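Local coordinates for Serpin48 (Tenebrio molitor, PDB 3OZQ), which inhibits SPE, a serine protease of the insect innate immune system, acting as a highly specific serpin, at residues A[134-139]-A[164-169]; A[241-246]-A[371-376]. One frame throughout, in Å; residues are numbered along the deposited sequence.

Contact 1 (134-139 with 164-169) closes before contact 2 (241-246 with 371-376) opens, so the two follow one another in series along the chain. Their centres lie 31 Å apart, and even their nearest atoms stay about 14 Å from each other. In each, a piece of helix meets a strand or, in contact 2, the strand end and the turn after it. Helix 129-143 packs against strand 163-174 of the central serpin sheet A, while helix 243-248 meets the end of strand 365-372, which belongs to sheet B. Contact 1 joins elements close in sequence, whereas contact 2 brings the end of the last strand to a helix 125 residues earlier; together they fasten different helices to different sheets of one serpin domain.

Contact 1: residues A[134-139]-A[164-169]; sequences KLMNAW and VLINAL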
ATOM      1  N   LYS A 134     -15.879 -17.230   3.146  1.00 42.85           N
ATOM      2  CA  LYS A 134     -15.781 -17.708   1.767  1.00 43.19           C
ATOM      3  C   LYS A 134     -16.375 -16.712   0.764  1.00 36.10           C
ATOM      4  O   LYS A 134     -15.817 -16.465  -0.298  1.00 42.30           O
ATOM      5  CB  LYS A 134     -16.457 -19.078   1.615  1.00 46.61           C
ATOM      6  CG  LYS A 134     -16.241 -19.682   0.238  1.00 53.21           C
ATOM      7  CD  LYS A 134     -16.710 -21.124   0.147  1.00 57.96           C
ATOM      8  CE  LYS A 134     -16.181 -21.784  -1.128  1.00 52.92           C
ATOM      9  NZ  LYS A 134     -14.708 -22.048  -1.069  1.00 59.94           N
ATOM     10  N   LEU A 135     -17.511 -16.140   1.121  1.00 37.23           N
ATOM     11  CA  LEU A 135     -18.230 -15.214   0.258  1.00 44.32           C
ATOM     12  C   LEU A 135     -17.357 -13.995  -0.025  1.00 42.16           C
ATOM     13  O   LEU A 135     -17.171 -13.605  -1.178  1.00 41.43           O
ATOM     14  CB  LEU A 135     -19.540 -14.797   0.939  1.00 40.19           C
ATOM     15  CG  LEU A 135     -20.629 -13.947   0.272  1.00 47.09           C
ATOM     16  CD1 LEU A 135     -20.422 -12.460   0.543  1.00 45.38           C
ATOM     17  CD2 LEU A 135     -20.737 -14.240  -1.220  1.00 49.66           C
ATOM     18  N   MET A 136     -16.824 -13.406   1.040  1.00 40.64           N
ATOM     19  CA  MET A 136     -15.971 -12.230   0.920  1.00 41.15           C
ATOM     20  C   MET A 136     -14.708 -12.569   0.135  1.00 42.47           C
ATOM     21  O   MET A 136     -14.335 -11.846  -0.776  1.00 39.97           O
ATOM     22  CB  MET A 136     -15.628 -11.675   2.302  1.00 39.10           C
ATOM     23  CG  MET A 136     -16.841 -11.160   3.048  1.00 39.92           C
ATOM     24  SD  MET A 136     -16.515 -10.665   4.750  1.00 46.87           S
ATOM     25  CE  MET A 136     -15.497  -9.240   4.502  1.00 51.94           C
ATOM     26  N   ASN A 137     -14.074 -13.691   0.466  1.00 39.31           N
ATOM     27  CA  ASN A 137     -12.861 -14.107  -0.235  1.00 42.82           C
ATOM     28  C   ASN A 137     -13.081 -14.415  -1.705  1.00 41.29           C
ATOM     29  O   ASN A 137     -12.200 -14.188  -2.528  1.00 38.68           O
ATOM     30  CB  ASN A 137     -12.222 -15.316   0.454  1.00 39.99           C
ATOM     31  CG  ASN A 137     -11.708 -14.982   1.835  1.00 42.52           C
ATOM     32  OD1 ASN A 137     -11.544 -13.807   2.176  1.00 42.63           O
ATOM     33  ND2 ASN A 137     -11.450 -16.007   2.640  1.00 37.16           N
ATOM     34  N   ALA A 138     -14.252 -14.953  -2.036  1.00 42.93           N
ATOM     35  CA  ALA A 138     -14.519 -15.342  -3.414  1.00 44.54           C
ATOM     36  C   ALA A 138     -14.687 -14.078  -4.236  1.00 41.63           C
ATOM     37  O   ALA A 138     -14.246 -14.013  -5.387  1.00 45.14           O
ATOM     38  CB  ALA A 138     -15.766 -16.226  -3.506  1.00 41.33           C
ATOM     39  N   TRP A 139     -15.308 -13.076  -3.626  1.00 38.21           N
ATOM     40  CA  TRP A 139     -15.492 -11.786  -4.265  1.00 42.40           C
ATOM     41  C   TRP A 139     -14.126 -11.177  -4.564  1.00 42.85           C
ATOM     42  O   TRP A 139     -13.853 -10.759  -5.687  1.00 38.31           O
ATOM     43  CB  TRP A 139     -16.313 -10.832  -3.393  1.00 38.81           C
ATOM     44  CG  TRP A 139     -16.535  -9.508  -4.083  1.00 42.02           C
ATOM     45  CD1 TRP A 139     -17.475  -9.233  -5.033  1.00 37.39           C
ATOM     46  CD2 TRP A 139     -15.768  -8.304  -3.915  1.00 40.60           C
ATOM     47  NE1 TRP A 139     -17.354  -7.930  -5.455  1.00 46.44           N
ATOM     48  CE2 TRP A 139     -16.317  -7.337  -4.782  1.00 43.92           C
ATOM     49  CE3 TRP A 139     -14.688  -7.946  -3.099  1.00 38.96           C
ATOM     50  CZ2 TRP A 139     -15.818  -6.033  -4.864  1.00 42.70           C
ATOM     51  CZ3 TRP A 139     -14.190  -6.646  -3.183  1.00 40.10           C
ATOM     52  CH2 TRP A 139     -14.758  -5.708  -4.057  1.00 40.55           C
ATOM     53  N   VAL A 164     -17.136  -4.924   8.310  1.00 32.29           N
ATOM     54  CA  VAL A 164     -15.810  -5.361   7.928  1.00 34.15           C
ATOM     55  C   VAL A 164     -15.373  -4.606   6.683  1.00 33.54           C
ATOM     56  O   VAL A 164     -16.087  -4.600   5.679  1.00 33.75           O
ATOM     57  CB  VAL A 164     -15.775  -6.876   7.649  1.00 37.09           C
ATOM     58  CG1 VAL A 164     -14.396  -7.291   7.136  1.00 32.69           C
ATOM     59  CG2 VAL A 164     -16.146  -7.641   8.913  1.00 34.06           C
ATOM     60  N   LEU A 165     -14.211  -3.960   6.776  1.00 32.95           N
ATOM     61  CA  LEU A 165     -13.543  -3.336   5.624  1.00 33.33           C
ATOM     62  C   LEU A 165     -12.557  -4.310   5.015  1.00 31.51           C
ATOM     63  O   LEU A 165     -11.636  -4.769   5.684  1.00 30.06           O
ATOM     64  CB  LEU A 165     -12.760  -2.084   6.032  1.00 30.02           C
ATOM     65  CG  LEU A 165     -13.365  -0.906   6.802  1.00 35.59           C
ATOM     66  CD1 LEU A 165     -12.907   0.421   6.225  1.00 29.11           C
ATOM     67  CD2 LEU A 165     -14.878  -0.962   6.952  1.00 28.97           C
ATOM     68  N   ILE A 166     -12.749  -4.610   3.741  1.00 30.99           N
ATOM     69  CA  ILE A 166     -11.838  -5.470   3.001  1.00 30.79           C
ATOM     70  C   ILE A 166     -11.084  -4.618   1.987  1.00 34.05           C
ATOM     71  O   ILE A 166     -11.697  -3.792   1.311  1.00 32.74           O
ATOM     72  CB  ILE A 166     -12.619  -6.520   2.215  1.00 35.01           C
ATOM     73  CG1 ILE A 166     -13.164  -7.576   3.169  1.00 39.29           C
ATOM     74  CG2 ILE A 166     -11.734  -7.150   1.178  1.00 37.97           C
ATOM     75  CD1 ILE A 166     -12.214  -7.917   4.284  1.00 35.62           C
ATOM     76  N   ASN A 167      -9.775  -4.826   1.883  1.00 29.70           N
ATOM     77  CA  ASN A 167      -8.902  -3.990   1.030  1.00 33.00           C
ATOM     78  C   ASN A 167      -7.776  -4.799   0.397  1.00 32.34           C
ATOM     79  O   ASN A 167      -6.717  -4.944   0.979  1.00 31.18           O
ATOM     80  CB  ASN A 167      -8.310  -2.869   1.883  1.00 32.47           C
ATOM     81  CG  ASN A 167      -7.426  -1.909   1.102  1.00 33.19           C
ATOM     82  OD1 ASN A 167      -7.471  -1.838  -0.125  1.00 34.07           O
ATOM     83  ND2 ASN A 167      -6.646  -1.130   1.833  1.00 26.69           N
ATOM     84  N   ALA A 168      -8.023  -5.333  -0.790  1.00 33.37           N
ATOM     85  CA  ALA A 168      -7.061  -6.169  -1.481  1.00 30.35           C
ATOM     86  C   ALA A 168      -6.568  -5.414  -2.695  1.00 35.13           C
ATOM     87  O   ALA A 168      -7.364  -4.808  -3.410  1.00 34.41           O
ATOM     88  CB  ALA A 168      -7.692  -7.444  -1.920  1.00 32.57           C
ATOM     89  N   LEU A 169      -5.264  -5.456  -2.933  1.00 31.35           N
ATOM     90  CA  LEU A 169      -4.704  -4.790  -4.111  1.00 36.07           C
ATOM     91  C   LEU A 169      -3.337  -5.293  -4.523  1.00 35.69           C
ATOM     92  O   LEU A 169      -2.655  -6.004  -3.788  1.00 33.63           O
ATOM     93  CB  LEU A 169      -4.649  -3.251  -3.963  1.00 33.65           C
ATOM     94  CG  LEU A 169      -4.182  -2.483  -2.711  1.00 35.92           C
ATOM     95  CD1 LEU A 169      -3.457  -3.293  -1.676  1.00 37.25           C
ATOM     96  CD2 LEU A 169      -3.401  -1.178  -3.030  1.00 27.92           C
TER
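Met136 meets Val164 and Ile166 where helix 129-143, the serpin helix F, lies across the face of sheet A; strand 163-174 is strand 3 of that sheet. The backbones keep their distance: the nearest CA atoms, those of Met136 and Ile166, are 8.2 Å apart, and a single thioether side chain spans the gap. Met136 leaves the helix with CG anti to its carbonyl carbon and runs out straight as far as SD, where a bend (chi3 68°) turns the terminal methyl down onto the strand. CE comes down on two side chains that point up from the same strand face. It presses on Val164 CG1 at 3.5 Å, a close carbon pair, with Val164 CB behind it at 3.9 Å. It also reaches the end of Ile166, 3.5 Å from CD1; its still shorter approach to CG1 of that residue is doubtful and carries no weight. Both strand side chains slant across the methionine rather than running alongside it.

The neighbouring strand 90-100 joins in, with Tyr98 touching Met136 and Trp139, and Lys96 making a cation-pi contact with the indole. Loop residues Leu151 and Val152 pack on Ile166, and Val152 N also hydrogen-bonds Asn137 OD1, tying the loop after helix F to the helix itself. Across 134-139 and 164-169 the grip is entirely apolar and buried, resting on van der Waals contact through one methyl without any directional bond. Such an interface depends on shape, consistent with the rearrangement of sheet A beneath helix F during inhibition by serpins.

Contact 2: residues A[241-246]-A[371-376]; sequences EGLVSL and RVTTLN
Leu243 and Thr373 touch through one methyl each, Leu243 CD2 lying 3.6 Å from Thr373 CG2 with the side chains crossing at about a right angle. The leucine reaches so far because it is fully stretched: CG stands opposite the backbone N (chi1 177°), and CD2 continues the line away from CA, while CD1 branches off. Thr373 answers with its hydroxyl turned between the backbone N and carbonyl carbon (chi1 71°), which leaves CG2 to face the helix.

The same CG2 also lies over one face of the Arg371 guanidinium, 3.7 Å above its plane and offset toward the rim. Arg371 starts out with chi1 at 77° and is then extended through chi2 and chi3, carrying its head up beside the leucine; NH1 comes within 4.3 Å of Leu243 CD2, an oblique approach. At its charged end, NE is bonded to Ala32 O and NH1 forms a salt bridge to Glu247 OE2, which lies one turn further along the same helix as Leu243. Pro355 and Ile357 pack on the leucine as well.

Gly242 sits at the N-cap, and Gly242 O accepts a hydrogen bond from Leu246 N at 3.2 Å, so Leu243 opens the first turn. This is how the short serpin helix G is seated against sheet B, here at the point where the last strand, 365-372, gives way to the C-terminal tail.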
ATOM      1  N   GLU A 241      24.058  -3.344   7.938  1.00 57.63           N
ATOM      2  CA  GLU A 241      23.026  -3.559   8.950  1.00 56.53           C
ATOM      3  C   GLU A 241      22.312  -2.269   9.327  1.00 56.85           C
ATOM      4  O   GLU A 241      21.778  -2.158  10.431  1.00 59.29           O
ATOM      5  CB  GLU A 241      23.627  -4.187  10.214  1.00 59.71           C
ATOM      6  CG  GLU A 241      24.286  -5.549  10.021  1.00 65.31           C
ATOM      7  CD  GLU A 241      24.869  -6.102  11.320  1.00 76.02           C
ATOM      8  OE1 GLU A 241      25.162  -5.290  12.230  1.00 79.80           O
ATOM      9  OE2 GLU A 241      25.028  -7.341  11.434  1.00 67.30           O
ATOM     10  N   GLY A 242      22.296  -1.300   8.415  1.00 56.35           N
ATOM     11  CA  GLY A 242      21.782   0.024   8.721  1.00 53.47           C
ATOM     12  C   GLY A 242      20.277   0.255   8.645  1.00 53.98           C
ATOM     13  O   GLY A 242      19.825   1.390   8.776  1.00 55.79           O
ATOM     14  N   LEU A 243      19.493  -0.802   8.447  1.00 55.45           N
ATOM     15  CA  LEU A 243      18.044  -0.643   8.258  1.00 50.18           C
ATOM     16  C   LEU A 243      17.305  -0.081   9.476  1.00 53.44           C
ATOM     17  O   LEU A 243      16.556   0.896   9.361  1.00 48.54           O
ATOM     18  CB  LEU A 243      17.404  -1.963   7.834  1.00 49.78           C
ATOM     19  CG  LEU A 243      15.884  -1.961   7.673  1.00 45.89           C
ATOM     20  CD1 LEU A 243      15.421  -0.890   6.693  1.00 41.08           C
ATOM     21  CD2 LEU A 243      15.403  -3.329   7.223  1.00 47.02           C
ATOM     22  N   VAL A 244      17.502  -0.708  10.633  1.00 52.26           N
ATOM     23  CA  VAL A 244      16.876  -0.238  11.866  1.00 57.37           C
ATOM     24  C   VAL A 244      17.109   1.256  12.046  1.00 56.18           C
ATOM     25  O   VAL A 244      16.197   2.001  12.415  1.00 59.55           O
ATOM     26  CB  VAL A 244      17.410  -0.993  13.093  1.00 57.84           C
ATOM     27  CG1 VAL A 244      16.674  -2.312  13.267  1.00 61.88           C
ATOM     28  CG2 VAL A 244      18.908  -1.217  12.956  1.00 63.56           C
ATOM     29  N   SER A 245      18.336   1.686  11.777  1.00 55.62           N
ATOM     30  CA  SER A 245      18.688   3.096  11.841  1.00 58.81           C
ATOM     31  C   SER A 245      17.749   3.910  10.967  1.00 56.82           C
ATOM     32  O   SER A 245      17.255   4.959  11.380  1.00 59.43           O
ATOM     33  CB  SER A 245      20.134   3.315  11.377  1.00 62.37           C
ATOM     34  OG  SER A 245      20.991   2.286  11.855  1.00 64.97           O
ATOM     35  N   LEU A 246      17.515   3.432   9.750  1.00 55.16           N
ATOM     36  CA  LEU A 246      16.650   4.140   8.811  1.00 54.23           C
ATOM     37  C   LEU A 246      15.224   4.153   9.318  1.00 52.40           C
ATOM     38  O   LEU A 246      14.457   5.063   9.014  1.00 52.05           O
ATOM     39  CB  LEU A 246      16.684   3.483   7.432  1.00 52.35           C
ATOM     40  CG  LEU A 246      17.975   3.549   6.624  1.00 51.86           C
ATOM     41  CD1 LEU A 246      17.816   2.739   5.345  1.00 47.78           C
ATOM     42  CD2 LEU A 246      18.339   4.999   6.302  1.00 54.45           C
ATOM     43  N   ARG A 371       9.547  -3.304   2.920  1.00 28.99           N
ATOM     44  CA  ARG A 371      10.932  -3.580   3.176  1.00 34.61           C
ATOM     45  C   ARG A 371      11.224  -5.028   2.846  1.00 32.99           C
ATOM     46  O   ARG A 371      10.320  -5.881   2.815  1.00 26.64           O
ATOM     47  CB  ARG A 371      11.261  -3.288   4.635  1.00 35.56           C
ATOM     48  CG  ARG A 371      10.792  -4.347   5.564  1.00 35.80           C
ATOM     49  CD  ARG A 371      11.124  -3.998   6.978  1.00 39.50           C
ATOM     50  NE  ARG A 371      10.684  -5.054   7.873  1.00 43.71           N
ATOM     51  CZ  ARG A 371      11.125  -5.201   9.113  1.00 50.89           C
ATOM     52  NH1 ARG A 371      12.020  -4.350   9.596  1.00 52.12           N
ATOM     53  NH2 ARG A 371      10.676  -6.199   9.864  1.00 49.67           N
ATOM     54  N   VAL A 372      12.496  -5.280   2.558  1.00 31.61           N
ATOM     55  CA  VAL A 372      13.013  -6.615   2.372  1.00 33.10           C
ATOM     56  C   VAL A 372      14.190  -6.754   3.333  1.00 36.95           C
ATOM     57  O   VAL A 372      15.126  -5.951   3.284  1.00 37.36           O
ATOM     58  CB  VAL A 372      13.568  -6.794   0.955  1.00 36.28           C
ATOM     59  CG1 VAL A 372      14.304  -8.142   0.846  1.00 34.77           C
ATOM     60  CG2 VAL A 372      12.457  -6.668  -0.081  1.00 32.84           C
ATOM     61  N   THR A 373      14.124  -7.739   4.221  1.00 40.41           N
ATOM     62  CA  THR A 373      15.216  -8.019   5.143  1.00 41.18           C
ATOM     63  C   THR A 373      15.719  -9.431   4.895  1.00 43.42           C
ATOM     64  O   THR A 373      16.738  -9.839   5.454  1.00 43.15           O
ATOM     65  CB  THR A 373      14.767  -7.960   6.613  1.00 37.52           C
ATOM     66  OG1 THR A 373      13.924  -9.086   6.888  1.00 42.54           O
ATOM     67  CG2 THR A 373      14.016  -6.664   6.905  1.00 41.31           C
ATOM     68  N   THR A 374      14.997 -10.176   4.064  1.00 40.34           N
ATOM     69  CA  THR A 374      15.318 -11.578   3.834  1.00 44.36           C
ATOM     70  C   THR A 374      14.902 -12.027   2.434  1.00 46.27           C
ATOM     71  O   THR A 374      13.855 -11.626   1.931  1.00 38.19           O
ATOM     72  CB  THR A 374      14.640 -12.480   4.891  1.00 45.72           C
ATOM     73  OG1 THR A 374      15.390 -13.687   5.046  1.00 52.37           O
ATOM     74  CG2 THR A 374      13.219 -12.833   4.470  1.00 43.76           C
ATOM     75  N   LEU A 375      15.738 -12.859   1.816  1.00 44.84           N
ATOM     76  CA  LEU A 375      15.502 -13.378   0.473  1.00 39.35           C
ATOM     77  C   LEU A 375      15.969 -14.816   0.479  1.00 49.66           C
ATOM     78  O   LEU A 375      16.720 -15.209   1.366  1.00 50.84           O
ATOM     79  CB  LEU A 375      16.322 -12.599  -0.557  1.00 42.88           C
ATOM     80  CG  LEU A 375      15.656 -11.521  -1.422  1.00 45.89           C
ATOM     81  CD1 LEU A 375      14.330 -11.062  -0.832  1.00 44.68           C
ATOM     82  CD2 LEU A 375      16.611 -10.343  -1.673  1.00 47.09           C
ATOM     83  N   ASN A 376      15.552 -15.599  -0.512  1.00 52.94           N
ATOM     84  CA  ASN A 376      16.054 -16.971  -0.655  1.00 54.12           C
ATOM     85  C   ASN A 376      16.389 -17.325  -2.109  1.00 59.10           C
ATOM     86  O   ASN A 376      17.016 -18.345  -2.414  1.00 58.88           O
ATOM     87  CB  ASN A 376      15.079 -17.988  -0.048  1.00 55.37           C
ATOM     88  CG  ASN A 376      13.782 -18.100  -0.832  1.00 61.31           C
ATOM     89  OD1 ASN A 376      12.900 -18.885  -0.480  1.00 63.58           O
ATOM     90  ND2 ASN A 376      13.663 -17.323  -1.904  1.00 55.58           N
ATOM     91  OXT ASN A 376      16.046 -16.571  -3.022  1.00 59.22           O
TER